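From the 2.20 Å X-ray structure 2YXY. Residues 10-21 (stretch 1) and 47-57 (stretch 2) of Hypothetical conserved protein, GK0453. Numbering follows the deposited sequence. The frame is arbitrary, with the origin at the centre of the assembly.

Stretch 1, residues 10-21: RYSEMTKEELQQ
Stretch 2 47-57: RKIAMAKAYML

Stretch 1 opens with R10 extended (phi/psi -72/151), makes a short 3-10 segment over 11-13, passes through M14 (-83/155) and T15 (-84/175), and enters a helix at K16 that runs beyond Q21 with angles near -64/-41. Stretch 2 is helical from 47 to 54, then leaves the helix through a type I turn from A54 to L57, with Y55 at -76/0, M56 at -110/7 and L57 at -111/171. The register is set by three pairs: L19 CA to A52 CA at 5.9 Å, K16 CA to M56 CA at 6.6 Å and S12 CA to Y55 CA at 6.7 Å. As stretch 2 advances from A52 to M56, its partners in the second segment of stretch 1 step back from L19 to K16, so the chains run in opposing senses there.

The start of the stretch 1 helix is closed by a reciprocal box: E18 N donates to T15 OG1 (3.1 Å; T15 chi1 p) and T15 N donates to E18 OE2 (3.0 Å; E18 chi1 m, chi2 t). In the 3-10 segment, E13 N bonds R10 O at 2.9 Å and M14 N bonds Y11 O at 3.2 Å.

No hydrogen bond crosses the contact; packing carries it, burying 523 Å² in total. Y11 (chi1 m, chi2 -15°) points toward the helix. A52 CB lies over one face of its ring, 4.1 Å from Y11 CD2, while M51 CB sits at the ring edge, 4.0 Å from Y11 CD2. Y11 CE2 also comes within 3.4 Å of K48 O, an oxygen already accepting from A52 N in the helix. Y11 and L19 both come close to the A52 backbone: Y11 CD2 is 3.8 Å from A52 N, and L19 CD2 is 3.9 Å from A52 O and 4.1 Å from A52 CB.

L19 (m, t) is buried, and its CD1 reaches Y55 CB at 3.7 Å and M56 CG at 3.9 Å. Y55 (chi1 m, chi2 101°) packs CD1 against Y11 CB at 3.7 Å and offers a ring face to S12, whose CA stands 4.0 Å from the Y55 ring centroid, 24° off the normal, a CH-pi contact.

M56 (m, t, m) points toward stretch 1 and meets the ends of two polar side chains. K16 (t, t, t, m) starts sideways but brings NZ to 3.4 Å from M56 SD; Q20 (m, m, chi3 50°) starts away, yet its OE1 comes to 3.6 Å from M56 CE. The rule is an apolar centre in which Y11, L19 and M56 pack with A52 and Y55, and K16 and Q20 bring their polar ends to the M56 side chain.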

# COMPACT_ATOMS: atom_id res chain seq x y z
N ARG A 10 4.40 -0.61 -16.12
CA ARG A 10 3.75 -1.15 -14.93
C ARG A 10 4.66 -0.78 -13.75
O ARG A 10 5.87 -0.65 -13.92
CB ARG A 10 3.65 -2.66 -15.06
CG ARG A 10 2.41 -3.06 -15.79
CD ARG A 10 2.58 -4.25 -16.70
NE ARG A 10 3.00 -5.48 -16.04
CZ ARG A 10 2.89 -6.67 -16.63
NH1 ARG A 10 2.37 -6.76 -17.85
NH2 ARG A 10 3.33 -7.77 -16.02
N TYR A 11 4.09 -0.61 -12.56
CA TYR A 11 4.93 -0.25 -11.43
C TYR A 11 6.04 -1.28 -11.20
O TYR A 11 7.16 -0.92 -10.79
CB TYR A 11 4.08 -0.05 -10.15
CG TYR A 11 3.06 1.09 -10.25
CD1 TYR A 11 3.14 2.06 -11.26
CD2 TYR A 11 2.01 1.19 -9.33
CE1 TYR A 11 2.19 3.08 -11.36
CE2 TYR A 11 1.06 2.20 -9.41
CZ TYR A 11 1.14 3.13 -10.42
OH TYR A 11 0.13 4.07 -10.52
N SER A 12 5.75 -2.54 -11.49
CA SER A 12 6.75 -3.60 -11.30
C SER A 12 7.95 -3.52 -12.25
O SER A 12 8.92 -4.26 -12.08
CB SER A 12 6.11 -4.99 -11.43
OG SER A 12 5.77 -5.26 -12.78
N GLU A 13 7.90 -2.62 -13.23
CA GLU A 13 8.99 -2.47 -14.21
C GLU A 13 9.73 -1.14 -14.05
O GLU A 13 10.73 -0.90 -14.71
CB GLU A 13 8.42 -2.59 -15.65
CG GLU A 13 7.58 -3.85 -15.87
CD GLU A 13 6.77 -3.87 -17.19
OE1 GLU A 13 6.31 -2.81 -17.68
OE2 GLU A 13 6.57 -4.97 -17.74
N MET A 14 9.25 -0.28 -13.16
CA MET A 14 9.88 1.03 -13.00
C MET A 14 11.07 1.06 -12.11
O MET A 14 11.21 0.22 -11.23
CB MET A 14 8.88 2.05 -12.42
CG MET A 14 7.59 2.21 -13.20
SD MET A 14 6.57 3.49 -12.45
CE MET A 14 5.37 3.82 -13.84
N THR A 15 11.93 2.05 -12.34
CA THR A 15 13.11 2.26 -11.51
C THR A 15 12.57 3.07 -10.33
O THR A 15 11.43 3.54 -10.34
CB THR A 15 14.15 3.14 -12.20
OG1 THR A 15 13.56 4.42 -12.44
CG2 THR A 15 14.62 2.55 -13.54
N LYS A 16 13.43 3.31 -9.35
CA LYS A 16 13.02 4.06 -8.18
C LYS A 16 12.66 5.49 -8.60
O LYS A 16 11.65 6.06 -8.16
CB LYS A 16 14.14 4.06 -7.13
CG LYS A 16 13.64 4.39 -5.70
CD LYS A 16 14.77 4.74 -4.77
CE LYS A 16 14.39 4.53 -3.33
NZ LYS A 16 13.15 5.23 -2.92
N GLU A 17 13.48 6.07 -9.46
CA GLU A 17 13.22 7.43 -9.93
C GLU A 17 11.84 7.53 -10.61
O GLU A 17 11.12 8.51 -10.42
CB GLU A 17 14.31 7.86 -10.90
CG GLU A 17 14.91 9.20 -10.57
CD GLU A 17 14.01 10.35 -10.94
OE1 GLU A 17 12.93 10.50 -10.32
OE2 GLU A 17 14.38 11.12 -11.85
N GLU A 18 11.47 6.51 -11.39
CA GLU A 18 10.19 6.51 -12.08
C GLU A 18 9.04 6.32 -11.11
O GLU A 18 7.99 6.94 -11.25
CB GLU A 18 10.19 5.42 -13.17
CG GLU A 18 11.10 5.81 -14.36
CD GLU A 18 11.34 4.65 -15.31
OE1 GLU A 18 11.69 4.93 -16.48
OE2 GLU A 18 11.22 3.46 -14.91
N LEU A 19 9.24 5.47 -10.11
CA LEU A 19 8.20 5.26 -9.11
C LEU A 19 7.97 6.56 -8.36
O LEU A 19 6.82 6.94 -8.16
CB LEU A 19 8.60 4.14 -8.14
CG LEU A 19 8.48 2.76 -8.80
CD1 LEU A 19 9.27 1.70 -7.98
CD2 LEU A 19 6.97 2.38 -8.91
N GLN A 20 9.05 7.26 -7.99
CA GLN A 20 8.91 8.53 -7.25
C GLN A 20 8.16 9.60 -8.03
O GLN A 20 7.36 10.36 -7.46
CB GLN A 20 10.29 9.08 -6.85
CG GLN A 20 10.98 8.30 -5.74
CD GLN A 20 10.44 8.63 -4.36
OE1 GLN A 20 9.22 8.62 -4.12
NE2 GLN A 20 11.35 8.91 -3.43
N GLN A 21 8.46 9.69 -9.33
CA GLN A 21 7.80 10.64 -10.22
C GLN A 21 6.32 10.26 -10.36
O GLN A 21 5.45 11.12 -10.39
CB GLN A 21 8.49 10.64 -11.61
CG GLN A 21 9.96 11.06 -11.49
CD GLN A 21 10.76 10.96 -12.77
OE1 GLN A 21 10.79 9.91 -13.43
NE2 GLN A 21 11.44 12.04 -13.12
N ARG A 47 -4.75 4.31 -3.49
CA ARG A 47 -4.40 2.91 -3.71
C ARG A 47 -3.20 2.81 -4.64
O ARG A 47 -2.29 2.01 -4.42
CB ARG A 47 -5.54 2.13 -4.36
CG ARG A 47 -6.65 1.74 -3.42
CD ARG A 47 -7.75 1.06 -4.21
NE ARG A 47 -8.68 0.34 -3.36
CZ ARG A 47 -8.45 -0.87 -2.87
NH1 ARG A 47 -9.35 -1.46 -2.10
NH2 ARG A 47 -7.32 -1.50 -3.18
N LYS A 48 -3.21 3.60 -5.72
CA LYS A 48 -2.11 3.58 -6.68
C LYS A 48 -0.82 4.01 -6.02
O LYS A 48 0.25 3.47 -6.31
CB LYS A 48 -2.42 4.49 -7.88
CG LYS A 48 -3.53 3.92 -8.76
CD LYS A 48 -3.77 4.79 -10.00
CE LYS A 48 -4.83 4.16 -10.89
NZ LYS A 48 -4.83 4.79 -12.25
N ILE A 49 -0.92 5.01 -5.14
CA ILE A 49 0.25 5.52 -4.42
C ILE A 49 0.80 4.42 -3.53
O ILE A 49 2.00 4.18 -3.50
CB ILE A 49 -0.14 6.78 -3.55
CG1 ILE A 49 -0.32 8.00 -4.48
CG2 ILE A 49 0.94 7.07 -2.48
CD1 ILE A 49 -0.88 9.28 -3.76
N ALA A 50 -0.08 3.75 -2.79
CA ALA A 50 0.34 2.66 -1.91
C ALA A 50 1.08 1.60 -2.74
O ALA A 50 2.11 1.05 -2.31
CB ALA A 50 -0.89 2.04 -1.22
N MET A 51 0.55 1.28 -3.92
CA MET A 51 1.18 0.27 -4.76
C MET A 51 2.54 0.72 -5.23
O MET A 51 3.49 -0.05 -5.17
CB MET A 51 0.29 -0.07 -5.96
CG MET A 51 -0.88 -0.95 -5.62
SD MET A 51 -0.39 -2.49 -4.79
CE MET A 51 0.63 -3.24 -5.99
N ALA A 52 2.64 1.96 -5.71
CA ALA A 52 3.94 2.43 -6.15
C ALA A 52 4.93 2.41 -4.98
O ALA A 52 6.10 2.06 -5.16
CB ALA A 52 3.83 3.83 -6.75
N LYS A 53 4.49 2.80 -3.78
CA LYS A 53 5.38 2.78 -2.62
C LYS A 53 5.88 1.37 -2.29
O LYS A 53 7.04 1.20 -1.95
CB LYS A 53 4.67 3.38 -1.39
CG LYS A 53 4.55 4.91 -1.43
CD LYS A 53 3.83 5.41 -0.16
CE LYS A 53 3.82 6.92 -0.08
NZ LYS A 53 2.81 7.35 0.95
N ALA A 54 5.00 0.38 -2.43
CA ALA A 54 5.34 -1.00 -2.14
C ALA A 54 6.54 -1.50 -2.95
O ALA A 54 7.32 -2.32 -2.46
CB ALA A 54 4.15 -1.89 -2.40
N TYR A 55 6.65 -1.02 -4.18
CA TYR A 55 7.75 -1.41 -5.04
C TYR A 55 9.07 -0.74 -4.68
O TYR A 55 10.07 -0.97 -5.35
CB TYR A 55 7.40 -1.13 -6.51
CG TYR A 55 6.52 -2.21 -7.07
CD1 TYR A 55 5.13 -2.02 -7.20
CD2 TYR A 55 7.05 -3.46 -7.40
CE1 TYR A 55 4.30 -3.06 -7.64
CE2 TYR A 55 6.23 -4.50 -7.84
CZ TYR A 55 4.85 -4.29 -7.95
OH TYR A 55 4.05 -5.31 -8.36
N MET A 56 9.07 0.12 -3.65
CA MET A 56 10.31 0.76 -3.19
C MET A 56 10.67 0.17 -1.82
O MET A 56 11.60 0.63 -1.16
CB MET A 56 10.16 2.28 -3.04
CG MET A 56 9.81 3.00 -4.35
SD MET A 56 10.06 4.79 -4.31
CE MET A 56 9.06 5.26 -2.97
N LEU A 57 9.94 -0.85 -1.39
CA LEU A 57 10.22 -1.50 -0.11
C LEU A 57 10.75 -2.91 -0.30
O LEU A 57 10.72 -3.46 -1.40
CB LEU A 57 8.96 -1.54 0.77
CG LEU A 57 8.38 -0.19 1.19
CD1 LEU A 57 7.16 -0.43 2.06
CD2 LEU A 57 9.42 0.64 1.95